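Local coordinates for truncated hemoglobin from geobacillus stearothermophilus (Geobacillus stearothermophilus, PDB 2BKM), which binds heme and, as a truncated hemoglobin, probably holds oxygen reversibly at the heme iron for storage or transport, at residues R25-H30 and P35-D40; K49-Q54 and P69-R74; A94-I99 and P104-F109. One frame throughout, in Å; residues are numbered along the deposited sequence. Where two conformers were deposited one is given.

Contact 1 of 3, residues R25-H30 and P35-D40. With HEM (protoporphyrin IX containing Fe), chain D.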
loop_
_atom_site.group_PDB
_atom_site.type_symbol
_atom_site.label_atom_id
_atom_site.label_comp_id
_atom_site.label_asym_id
_atom_site.label_seq_id
_atom_site.Cartn_x
_atom_site.Cartn_y
_atom_site.Cartn_z
ATOM N N ARG A 25 11.280 -1.938 0.386
ATOM C CA ARG A 25 12.647 -1.420 0.305
ATOM C C ARG A 25 12.652 0.116 0.311
ATOM O O ARG A 25 13.539 0.745 0.899
ATOM C CB ARG A 25 13.357 -1.913 -0.952
ATOM C CG ARG A 25 13.708 -3.374 -0.909
ATOM C CD ARG A 25 14.694 -3.670 -2.050
ATOM N NE ARG A 25 14.081 -3.520 -3.372
ATOM C CZ ARG A 25 13.481 -4.521 -4.008
ATOM N NH1 ARG A 25 12.946 -4.333 -5.212
ATOM N NH2 ARG A 25 13.419 -5.719 -3.428
ATOM N N ARG A 26 11.667 0.732 -0.355
ATOM C CA ARG A 26 11.582 2.180 -0.376
ATOM C C ARG A 26 11.161 2.726 0.977
ATOM O O ARG A 26 11.662 3.737 1.417
ATOM C CB ARG A 26 10.601 2.646 -1.454
ATOM C CG ARG A 26 10.947 2.326 -2.917
ATOM C CD ARG A 26 12.379 2.563 -3.343
ATOM N NE ARG A 26 12.373 2.493 -4.805
ATOM C CZ ARG A 26 12.678 3.501 -5.621
ATOM N NH1 ARG A 26 13.090 4.680 -5.155
ATOM N NH2 ARG A 26 12.589 3.303 -6.921
ATOM N N VAL A 27 10.205 2.059 1.627
ATOM C CA VAL A 27 9.750 2.496 2.919
ATOM C C VAL A 27 10.888 2.477 3.898
ATOM O O VAL A 27 11.041 3.418 4.666
ATOM C CB VAL A 27 8.588 1.597 3.417
ATOM C CG1 VAL A 27 8.273 1.884 4.878
ATOM C CG2 VAL A 27 7.327 1.818 2.543
ATOM N N ALA A 28 11.690 1.420 3.851
ATOM C CA ALA A 28 12.786 1.296 4.817
ATOM C C ALA A 28 13.741 2.470 4.685
ATOM O O ALA A 28 14.367 2.857 5.680
ATOM C CB ALA A 28 13.517 -0.023 4.623
ATOM N N ALA A 29 13.846 3.023 3.482
ATOM C CA ALA A 29 14.808 4.087 3.164
ATOM C C ALA A 29 14.192 5.478 3.334
ATOM O O ALA A 29 14.875 6.501 3.232
ATOM C CB ALA A 29 15.327 3.919 1.752
ATOM N N HIS A 30 12.903 5.538 3.602
ATOM C CA HIS A 30 12.295 6.839 3.631
ATOM C C HIS A 30 12.333 7.471 5.007
ATOM O O HIS A 30 11.775 6.937 5.951
ATOM C CB HIS A 30 10.870 6.768 3.119
ATOM C CG HIS A 30 10.365 8.092 2.644
ATOM N ND1 HIS A 30 10.206 9.186 3.478
ATOM C CD2 HIS A 30 10.033 8.508 1.405
ATOM C CE1 HIS A 30 9.786 10.214 2.763
ATOM N NE2 HIS A 30 9.655 9.825 1.506
ATOM N N PRO A 35 10.993 5.643 10.642
ATOM C CA PRO A 35 10.995 5.486 12.095
ATOM C C PRO A 35 9.690 4.926 12.652
ATOM O O PRO A 35 9.715 4.366 13.767
ATOM C CB PRO A 35 11.269 6.906 12.617
ATOM C CG PRO A 35 11.567 7.771 11.370
ATOM C CD PRO A 35 10.846 7.064 10.258
ATOM N N ILE A 36 8.571 5.023 11.906
ATOM C CA ILE A 36 7.293 4.542 12.446
ATOM C C ILE A 36 6.941 3.109 12.036
ATOM O O ILE A 36 5.989 2.522 12.539
ATOM C CB ILE A 36 6.099 5.487 12.184
ATOM C CG1 ILE A 36 5.719 5.540 10.689
ATOM C CG2 ILE A 36 6.394 6.872 12.746
ATOM C CD1 ILE A 36 4.274 6.024 10.417
ATOM N N PHE A 37 7.730 2.565 11.120
ATOM C CA PHE A 37 7.564 1.186 10.723
ATOM C C PHE A 37 8.507 0.329 11.552
ATOM O O PHE A 37 9.520 0.850 12.020
ATOM C CB PHE A 37 7.900 1.042 9.237
ATOM C CG PHE A 37 6.740 1.334 8.336
ATOM C CD1 PHE A 37 5.901 0.293 7.912
ATOM C CD2 PHE A 37 6.481 2.625 7.899
ATOM C CE1 PHE A 37 4.833 0.550 7.079
ATOM C CE2 PHE A 37 5.364 2.901 7.097
ATOM C CZ PHE A 37 4.561 1.871 6.657
ATOM N N PRO A 38 8.211 -0.985 11.695
ATOM C CA PRO A 38 9.110 -1.894 12.403
ATOM C C PRO A 38 10.437 -1.963 11.671
ATOM O O PRO A 38 10.486 -1.774 10.450
ATOM C CB PRO A 38 8.396 -3.241 12.317
ATOM C CG PRO A 38 6.960 -2.920 12.078
ATOM C CD PRO A 38 7.007 -1.686 11.209
ATOM N N ASP A 39 11.520 -2.259 12.391
ATOM C CA ASP A 39 12.824 -2.350 11.745
ATOM C C ASP A 39 12.877 -3.547 10.808
ATOM O O ASP A 39 13.485 -3.489 9.736
ATOM C CB ASP A 39 13.916 -2.466 12.800
ATOM C CG ASP A 39 13.947 -1.266 13.728
ATOM O OD1 ASP A 39 13.980 -1.487 14.955
ATOM O OD2 ASP A 39 13.923 -0.111 13.226
ATOM N N ASP A 40 12.203 -4.612 11.219
ATOM C CA ASP A 40 12.038 -5.780 10.400
ATOM C C ASP A 40 10.664 -5.711 9.750
ATOM O O ASP A 40 9.652 -5.802 10.429
ATOM C CB ASP A 40 12.094 -6.988 11.300
ATOM C CG ASP A 40 12.155 -8.263 10.539
ATOM O OD1 ASP A 40 12.546 -9.273 11.182
ATOM O OD2 ASP A 40 11.836 -8.288 9.311
HETATM C CHA HEM D . 0.122 -1.219 8.810
HETATM C CHB HEM D . 1.897 3.204 8.129
HETATM C CHC HEM D . -1.197 3.762 4.439
HETATM C CHD HEM D . -2.139 -0.944 4.539
HETATM C C1A HEM D . 0.873 -0.080 8.885
HETATM C C2A HEM D . 1.894 0.134 9.888
HETATM C C3A HEM D . 2.382 1.358 9.697
HETATM C C4A HEM D . 1.684 1.946 8.583
HETATM C CMA HEM D . 3.506 2.027 10.510
HETATM C CAA HEM D . 2.337 -0.892 10.945
HETATM C CBA HEM D . 3.101 -2.011 10.263
HETATM C CGA HEM D . 3.279 -3.240 11.132
HETATM O O1A HEM D . 2.931 -3.238 12.359
HETATM O O2A HEM D . 3.749 -4.276 10.596
HETATM C C1B HEM D . 1.173 3.740 7.104
HETATM C C2B HEM D . 1.262 5.114 6.653
HETATM C C3B HEM D . 0.388 5.263 5.664
HETATM C C4B HEM D . -0.289 4.013 5.410
HETATM C CMB HEM D . 2.222 6.192 7.200
HETATM C CAB HEM D . 0.156 6.550 4.889
HETATM C CBB HEM D . -1.038 6.885 4.386
HETATM C C1C HEM D . -1.660 2.514 4.080
HETATM C C2C HEM D . -2.383 2.197 2.872
HETATM C C3C HEM D . -2.629 0.883 2.946
HETATM C C4C HEM D . -2.065 0.360 4.164
HETATM C CMC HEM D . -2.784 3.186 1.737
HETATM C CAC HEM D . -3.324 -0.034 1.927
HETATM C CBC HEM D . -3.951 0.370 0.831
HETATM C C1D HEM D . -1.650 -1.426 5.712
HETATM C C2D HEM D . -1.882 -2.771 6.177
HETATM C C3D HEM D . -1.198 -2.840 7.495
HETATM C C4D HEM D . -0.649 -1.528 7.727
HETATM C CMD HEM D . -2.636 -3.887 5.442
HETATM C CAD HEM D . -1.130 -4.048 8.410
HETATM C CBD HEM D . -2.219 -3.928 9.485
HETATM C CGD HEM D . -1.997 -5.075 10.443
HETATM O O1D HEM D . -1.099 -4.989 11.344
HETATM O O2D HEM D . -2.692 -6.107 10.237
HETATM N NA HEM D . 0.774 1.056 8.111
HETATM N NB HEM D . 0.218 3.122 6.323
HETATM N NC HEM D . -1.462 1.378 4.828
HETATM N ND HEM D . -0.913 -0.730 6.651
HETATM FE FE HEM D . -0.364 1.208 6.488
#
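V27 sets its CG1 methyl over one face of the F37 ring, 3.7 Å from the ring centroid and 15° off the normal, a CH-pi contact that backs the aromatic ring lying over the distal face of the heme in this truncated globin. The methyl is offset toward the CD2 rim, where V27 CG1 lies 3.6 Å from F37 CD2. On the opposite face the ring carries the heme: the methyl carbon CMA stands over its centre, and at the far end F37 CZ comes to 3.3 Å from heme CHB. The phenyl group is therefore sandwiched between an aliphatic branch of helix 12-29 and the porphyrin margin. The F37 side chain comes, at its nearest atoms, to about 3 Å from the bound oxygen molecule, whose pocket also includes Y24, Q48 and W88.

One torsion on the helix side sets up the sandwich: V27 CG1 is anti to the backbone N (chi1 170°), which sends that branch to the ring. Farther out, the neighbours of F37 continue the heme wall: P38 CG approaches the propionate oxygen O2A, and I36 CD1 packs on the methyl CMB at 3.8 Å. Where the chain turns back after the helix, H30 ND1 accepts a hydrogen bond from D32 N, and the H30 O to P35 CD distance is 4.4 Å.

Contact 2 of 3, residues K49-Q54 and P69-R74. With HEM (protoporphyrin IX containing Fe), chain D.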
loop_
_atom_site.group_PDB
_atom_site.type_symbol
_atom_site.label_atom_id
_atom_site.label_comp_id
_atom_site.label_asym_id
_atom_site.label_seq_id
_atom_site.Cartn_x
_atom_site.Cartn_y
_atom_site.Cartn_z
ATOM N N LYS A 49 0.977 -7.866 1.360
ATOM C CA LYS A 49 0.708 -8.728 0.215
ATOM C C LYS A 49 -0.699 -9.320 0.315
ATOM O O LYS A 49 -1.467 -9.337 -0.645
ATOM C CB LYS A 49 1.740 -9.830 0.123
ATOM C CG LYS A 49 1.452 -10.719 -1.057
ATOM C CD LYS A 49 2.590 -11.601 -1.482
ATOM C CE LYS A 49 2.557 -11.822 -3.010
ATOM N NZ LYS A 49 1.240 -11.969 -3.782
ATOM N N GLN A 50 -1.047 -9.800 1.516
ATOM C CA GLN A 50 -2.395 -10.336 1.725
ATOM C C GLN A 50 -3.466 -9.274 1.531
ATOM O O GLN A 50 -4.466 -9.485 0.849
ATOM C CB GLN A 50 -2.523 -10.915 3.134
ATOM C CG GLN A 50 -1.640 -12.112 3.340
ATOM C CD GLN A 50 -1.692 -12.574 4.754
ATOM O OE1 GLN A 50 -1.625 -11.778 5.679
ATOM N NE2 GLN A 50 -1.840 -13.865 4.934
ATOM N N PHE A 51 -3.223 -8.087 2.095
ATOM C CA PHE A 51 -4.198 -7.039 2.003
ATOM C C PHE A 51 -4.427 -6.574 0.567
ATOM O O PHE A 51 -5.551 -6.449 0.145
ATOM C CB PHE A 51 -3.820 -5.840 2.873
ATOM C CG PHE A 51 -4.810 -4.755 2.754
ATOM C CD1 PHE A 51 -6.037 -4.891 3.376
ATOM C CD2 PHE A 51 -4.584 -3.643 1.910
ATOM C CE1 PHE A 51 -7.043 -3.901 3.195
ATOM C CE2 PHE A 51 -5.544 -2.670 1.725
ATOM C CZ PHE A 51 -6.789 -2.779 2.346
ATOM N N LEU A 52 -3.339 -6.312 -0.145
ATOM C CA LEU A 52 -3.486 -5.759 -1.476
ATOM C C LEU A 52 -4.151 -6.785 -2.394
ATOM O O LEU A 52 -4.963 -6.427 -3.236
ATOM C CB LEU A 52 -2.134 -5.349 -2.037
ATOM C CG LEU A 52 -1.527 -4.102 -1.364
ATOM C CD1 LEU A 52 -0.174 -3.878 -1.948
ATOM C CD2 LEU A 52 -2.443 -2.895 -1.560
ATOM N N THR A 53 -3.876 -8.067 -2.153
ATOM C CA THR A 53 -4.543 -9.118 -2.919
ATOM C C THR A 53 -6.055 -8.990 -2.768
ATOM O O THR A 53 -6.794 -8.938 -3.739
ATOM C CB THR A 53 -4.034 -10.496 -2.419
ATOM O OG1 THR A 53 -2.646 -10.605 -2.759
ATOM C CG2 THR A 53 -4.861 -11.614 -3.078
ATOM N N GLN A 54 -6.502 -8.901 -1.528
ATOM C CA GLN A 54 -7.912 -8.782 -1.248
ATOM C C GLN A 54 -8.478 -7.458 -1.733
ATOM O O GLN A 54 -9.538 -7.413 -2.307
ATOM C CB GLN A 54 -8.051 -8.987 0.261
ATOM C CG GLN A 54 -9.364 -8.736 0.896
ATOM C CD GLN A 54 -9.285 -9.098 2.355
ATOM O OE1 GLN A 54 -8.600 -10.045 2.736
ATOM N NE2 GLN A 54 -9.985 -8.343 3.185
ATOM N N PRO A 69 -9.954 -5.730 7.666
ATOM C CA PRO A 69 -8.880 -4.739 7.602
ATOM C C PRO A 69 -9.030 -3.569 8.575
ATOM O O PRO A 69 -8.047 -3.190 9.202
ATOM C CB PRO A 69 -8.954 -4.265 6.154
ATOM C CG PRO A 69 -9.525 -5.456 5.380
ATOM C CD PRO A 69 -10.518 -6.052 6.351
ATOM N N MET A 70 -10.233 -3.029 8.707
ATOM C CA MET A 70 -10.481 -1.835 9.538
ATOM C C MET A 70 -9.243 -0.940 9.515
ATOM O O MET A 70 -8.673 -0.562 10.562
ATOM C CB MET A 70 -10.872 -2.213 10.969
ATOM C CG MET A 70 -9.882 -3.035 11.721
ATOM S SD MET A 70 -10.492 -3.362 13.397
ATOM C CE MET A 70 -8.938 -3.647 14.263
ATOM N N LEU A 71 -8.825 -0.595 8.306
ATOM C CA LEU A 71 -7.500 -0.041 8.136
ATOM C C LEU A 71 -7.388 1.287 8.829
ATOM O O LEU A 71 -6.395 1.557 9.462
ATOM C CB LEU A 71 -7.172 0.157 6.668
ATOM C CG LEU A 71 -6.619 -0.992 5.836
ATOM C CD1 LEU A 71 -6.116 -0.311 4.569
ATOM C CD2 LEU A 71 -5.533 -1.781 6.498
ATOM N N ARG A 72 -8.403 2.136 8.722
ATOM C CA ARG A 72 -8.262 3.433 9.364
ATOM C C ARG A 72 -8.034 3.245 10.860
ATOM O O ARG A 72 -7.156 3.899 11.452
ATOM C CB ARG A 72 -9.452 4.337 9.136
ATOM C CG ARG A 72 -9.180 5.710 9.772
ATOM C CD ARG A 72 -10.242 6.680 9.507
ATOM N NE ARG A 72 -10.126 7.738 10.518
ATOM C CZ ARG A 72 -9.293 8.779 10.466
ATOM N NH1 ARG A 72 -9.286 9.661 11.476
ATOM N NH2 ARG A 72 -8.490 8.982 9.413
ATOM N N ALA A 73 -8.816 2.357 11.471
ATOM C CA ALA A 73 -8.667 2.115 12.899
ATOM C C ALA A 73 -7.293 1.605 13.248
ATOM O O ALA A 73 -6.715 2.013 14.246
ATOM C CB ALA A 73 -9.722 1.136 13.368
ATOM N N ARG A 74 -6.754 0.691 12.445
ATOM C CA ARG A 74 -5.452 0.156 12.725
ATOM C C ARG A 74 -4.386 1.228 12.619
ATOM O O ARG A 74 -3.335 1.097 13.232
ATOM C CB ARG A 74 -5.152 -0.980 11.752
ATOM C CG ARG A 74 -6.076 -2.177 11.908
ATOM C CD ARG A 74 -5.554 -3.353 11.085
ATOM N NE ARG A 74 -6.507 -4.474 11.024
ATOM C CZ ARG A 74 -6.439 -5.568 11.782
ATOM N NH1 ARG A 74 -5.459 -5.721 12.671
ATOM N NH2 ARG A 74 -7.345 -6.522 11.611
HETATM C CHA HEM D . 0.122 -1.219 8.810
HETATM C CHB HEM D . 1.897 3.204 8.129
HETATM C CHC HEM D . -1.197 3.762 4.439
HETATM C CHD HEM D . -2.139 -0.944 4.539
HETATM C C1A HEM D . 0.873 -0.080 8.885
HETATM C C2A HEM D . 1.894 0.134 9.888
HETATM C C3A HEM D . 2.382 1.358 9.697
HETATM C C4A HEM D . 1.684 1.946 8.583
HETATM C CMA HEM D . 3.506 2.027 10.510
HETATM C CAA HEM D . 2.337 -0.892 10.945
HETATM C CBA HEM D . 3.101 -2.011 10.263
HETATM C CGA HEM D . 3.279 -3.240 11.132
HETATM O O1A HEM D . 2.931 -3.238 12.359
HETATM O O2A HEM D . 3.749 -4.276 10.596
HETATM C C1B HEM D . 1.173 3.740 7.104
HETATM C C2B HEM D . 1.262 5.114 6.653
HETATM C C3B HEM D . 0.388 5.263 5.664
HETATM C C4B HEM D . -0.289 4.013 5.410
HETATM C CMB HEM D . 2.222 6.192 7.200
HETATM C CAB HEM D . 0.156 6.550 4.889
HETATM C CBB HEM D . -1.038 6.885 4.386
HETATM C C1C HEM D . -1.660 2.514 4.080
HETATM C C2C HEM D . -2.383 2.197 2.872
HETATM C C3C HEM D . -2.629 0.883 2.946
HETATM C C4C HEM D . -2.065 0.360 4.164
HETATM C CMC HEM D . -2.784 3.186 1.737
HETATM C CAC HEM D . -3.324 -0.034 1.927
HETATM C CBC HEM D . -3.951 0.370 0.831
HETATM C C1D HEM D . -1.650 -1.426 5.712
HETATM C C2D HEM D . -1.882 -2.771 6.177
HETATM C C3D HEM D . -1.198 -2.840 7.495
HETATM C C4D HEM D . -0.649 -1.528 7.727
HETATM C CMD HEM D . -2.636 -3.887 5.442
HETATM C CAD HEM D . -1.130 -4.048 8.410
HETATM C CBD HEM D . -2.219 -3.928 9.485
HETATM C CGD HEM D . -1.997 -5.075 10.443
HETATM O O1D HEM D . -1.099 -4.989 11.344
HETATM O O2D HEM D . -2.692 -6.107 10.237
HETATM N NA HEM D . 0.774 1.056 8.111
HETATM N NB HEM D . 0.218 3.122 6.323
HETATM N NC HEM D . -1.462 1.378 4.828
HETATM N ND HEM D . -0.913 -0.730 6.651
HETATM FE FE HEM D . -0.364 1.208 6.488
#
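F51 and P69 are the closest backbone pair, their CA atoms 7.7 Å apart, with 49-54 fully helical and 69-74 running from a loop through M70 at the N-cap position into helix 71-75. F51 CG is anti to the backbone N (chi1 179°), which carries the ring outward to P69 and L71. P69 CB meets F51 CE1 at 3.5 Å, the proline crossing the aromatic side chain at about a right angle. The L71 side chain points against that of F51, its CD1 3.4 Å from F51 CZ and its CD2 over one ring face. F51 lies at the heme rim, its CB 3.4 Å from the methyl CMD and its ring beside the vinyl CAC, while L71 CD2 comes over the porphyrin face near that same methyl. R74 NE donates to P69 O over 2.7 Å with an N-H...O angle of 140°, from above the carbonyl plane; this bond, with that of R74 NH2 to H68 O, helps fix the guanidinium, one face of which is turned to propionate oxygen O2D. Helix 71-75 thus lies across the heme from F37, and L71 O accepts from H75 ND1, as for the proximal histidine of globins, probably the iron ligand here.

Contact 3 of 3, residues A94-I99 and P104-F109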
loop_
_atom_site.group_PDB
_atom_site.type_symbol
_atom_site.label_atom_id
_atom_site.label_comp_id
_atom_site.label_asym_id
_atom_site.label_seq_id
_atom_site.Cartn_x
_atom_site.Cartn_y
_atom_site.Cartn_z
ATOM N N ALA A 94 7.183 4.943 -6.736
ATOM C CA ALA A 94 8.544 4.548 -7.086
ATOM C C ALA A 94 8.629 3.023 -7.226
ATOM O O ALA A 94 9.326 2.527 -8.096
ATOM C CB ALA A 94 9.533 5.041 -6.006
ATOM N N ALA A 95 7.924 2.292 -6.369
ATOM C CA ALA A 95 7.939 0.836 -6.433
ATOM C C ALA A 95 7.231 0.361 -7.695
ATOM O O ALA A 95 7.696 -0.591 -8.324
ATOM C CB ALA A 95 7.281 0.255 -5.189
ATOM N N MET A 96 6.091 0.975 -8.042
ATOM C CA MET A 96 5.395 0.620 -9.275
ATOM C C MET A 96 6.304 0.865 -10.447
ATOM O O MET A 96 6.405 0.004 -11.319
ATOM C CB MET A 96 4.088 1.393 -9.429
ATOM C CG MET A 96 3.051 0.968 -8.433
ATOM S SD MET A 96 1.643 2.072 -8.433
ATOM C CE MET A 96 0.455 1.086 -7.540
ATOM N N ASP A 97 6.974 2.014 -10.452
ATOM C CA ASP A 97 7.894 2.302 -11.574
ATOM C C ASP A 97 9.008 1.246 -11.604
ATOM O O ASP A 97 9.369 0.732 -12.701
ATOM C CB ASP A 97 8.538 3.654 -11.430
ATOM C CG ASP A 97 7.587 4.799 -11.569
ATOM O OD1 ASP A 97 6.454 4.634 -12.059
ATOM O OD2 ASP A 97 7.988 5.921 -11.163
ATOM N N GLU A 98 9.527 0.890 -10.440
ATOM C CA GLU A 98 10.717 0.023 -10.374
ATOM C C GLU A 98 10.376 -1.339 -10.925
ATOM O O GLU A 98 11.213 -1.947 -11.575
ATOM C CB GLU A 98 11.157 -0.108 -8.935
ATOM C CG GLU A 98 12.331 -1.039 -8.722
ATOM C CD GLU A 98 12.827 -1.001 -7.283
ATOM O OE1 GLU A 98 13.552 -1.926 -6.909
ATOM O OE2 GLU A 98 12.491 -0.046 -6.541
ATOM N N ILE A 99 9.174 -1.838 -10.668
ATOM C CA ILE A 99 8.829 -3.195 -11.108
ATOM C C ILE A 99 8.310 -3.164 -12.527
ATOM O O ILE A 99 7.904 -4.201 -13.077
ATOM C CB ILE A 99 7.843 -3.901 -10.178
ATOM C CG1 ILE A 99 6.440 -3.217 -10.199
ATOM C CG2 ILE A 99 8.440 -3.971 -8.762
ATOM C CD1 ILE A 99 5.350 -4.163 -9.668
ATOM N N PRO A 104 -3.055 1.907 -17.464
ATOM C CA PRO A 104 -4.285 2.349 -16.830
ATOM C C PRO A 104 -4.689 1.511 -15.643
ATOM O O PRO A 104 -5.272 2.071 -14.708
ATOM C CB PRO A 104 -5.320 2.323 -17.981
ATOM C CG PRO A 104 -4.685 1.413 -18.986
ATOM C CD PRO A 104 -3.241 1.548 -18.883
ATOM N N ALA A 105 -4.430 0.213 -15.654
ATOM C CA ALA A 105 -4.710 -0.607 -14.482
ATOM C C ALA A 105 -3.810 -0.173 -13.342
ATOM O O ALA A 105 -4.297 -0.045 -12.229
ATOM C CB ALA A 105 -4.462 -2.054 -14.817
ATOM N N ARG A 106 -2.533 0.088 -13.601
ATOM C CA ARG A 106 -1.705 0.674 -12.551
ATOM C C ARG A 106 -2.325 1.936 -12.009
ATOM O O ARG A 106 -2.376 2.115 -10.773
ATOM C CB ARG A 106 -0.337 1.006 -13.081
ATOM C CG ARG A 106 0.511 1.630 -12.005
ATOM C CD ARG A 106 1.400 2.579 -12.600
ATOM N NE ARG A 106 1.947 3.609 -11.705
ATOM C CZ ARG A 106 3.242 3.915 -11.689
ATOM N NH1 ARG A 106 3.642 4.894 -10.890
ATOM N NH2 ARG A 106 4.149 3.239 -12.404
ATOM N N GLU A 107 -2.780 2.835 -12.882
ATOM C CA GLU A 107 -3.234 4.114 -12.342
ATOM C C GLU A 107 -4.527 3.976 -11.596
ATOM O O GLU A 107 -4.770 4.693 -10.610
ATOM C CB GLU A 107 -3.350 5.182 -13.436
ATOM C CG GLU A 107 -2.110 5.349 -14.234
ATOM C CD GLU A 107 -0.953 5.895 -13.501
ATOM O OE1 GLU A 107 -0.982 6.153 -12.251
ATOM O OE2 GLU A 107 0.053 6.094 -14.243
ATOM N N GLN A 108 -5.383 3.067 -12.037
ATOM C CA GLN A 108 -6.640 2.830 -11.330
ATOM C C GLN A 108 -6.320 2.317 -9.923
ATOM O O GLN A 108 -6.914 2.756 -8.915
ATOM C CB GLN A 108 -7.477 1.765 -12.051
ATOM C CG GLN A 108 -8.201 2.253 -13.265
ATOM C CD GLN A 108 -8.694 1.119 -14.154
ATOM O OE1 GLN A 108 -8.956 1.341 -15.347
ATOM N NE2 GLN A 108 -8.806 -0.081 -13.610
ATOM N N PHE A 109 -5.399 1.377 -9.846
ATOM C CA PHE A 109 -4.966 0.854 -8.552
ATOM C C PHE A 109 -4.348 1.969 -7.703
ATOM O O PHE A 109 -4.701 2.140 -6.533
ATOM C CB PHE A 109 -3.951 -0.266 -8.842
ATOM C CG PHE A 109 -3.302 -0.880 -7.646
ATOM C CD1 PHE A 109 -2.126 -1.598 -7.831
ATOM C CD2 PHE A 109 -3.861 -0.827 -6.365
ATOM C CE1 PHE A 109 -1.489 -2.244 -6.758
ATOM C CE2 PHE A 109 -3.232 -1.469 -5.290
ATOM C CZ PHE A 109 -2.039 -2.134 -5.463
HETATM O O HOH W 1 5.715 7.359 -10.898
#
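R106 grips D97 across the contact through a salt bridge in which both terminal nitrogens converge on a single carboxylate oxygen. R106 NH2 donates to D97 OD1 at 2.7 Å with an N-H...O angle of 154°, nearly along the C-O axis, and R106 NH1 reaches the same D97 OD1 at 3.1 Å, more bent and from above the carboxylate plane. The oxygen lies close to the guanidinium plane in both bonds, yet the two flat groups are turned 40° against each other. A water donates to D97 OD2 and accepts a weak bond from R106 NH1, so that it links the other carboxylate oxygen to the same arginine. E107 adds a long ion pair to R106 NE, and R106 NH2 has a further acceptor in L101 O, in the turn between the helices. A leucine in place of R106 would probably leave the D97 carboxylate without its charged mate and the L101 carbonyl without this donor.

The packing is carried by M96. Its CB sits over the centre of one guanidinium face, 3.5 Å from R106 CZ, and its sulfur SD lies 3.6 Å from R106 NE. The extended chain takes the terminal methyl on to F109, where M96 CE is 4.2 Å from the ring centroid, an off-centre CH-pi contact.

The short helical segments run antiparallel at 162°, their axes 11.9 Å apart, and long side chains fill that separation. Helix 12-29 packs beside this helical hairpin, L19 touching both M96 and F109, while L6 of helix 6-9 and L52 and Y55 of helix 42-55 also pack on F109.

How the contacts relate
The contacts follow one another along the chain in series, and their centres lie 18 to 20 Å apart within a single globin domain. Contacts 1 and 2 do not touch, their nearest atoms being about 9 Å apart, yet both meet the heme, F37 over one face and L71 over the other. Contact 3 joins helices 82-98 and 104-120, across the chain's centre from contact 2. Salt bridges tie it to contact 1, where E98 receives R25 and R26 of helix 12-29; its link to contact 2 is apolar, L52 CD2 to F109 CZ at 4.0 Å. The heme pocket is thus connected to the helical hairpin through helices 12-29 and 42-55.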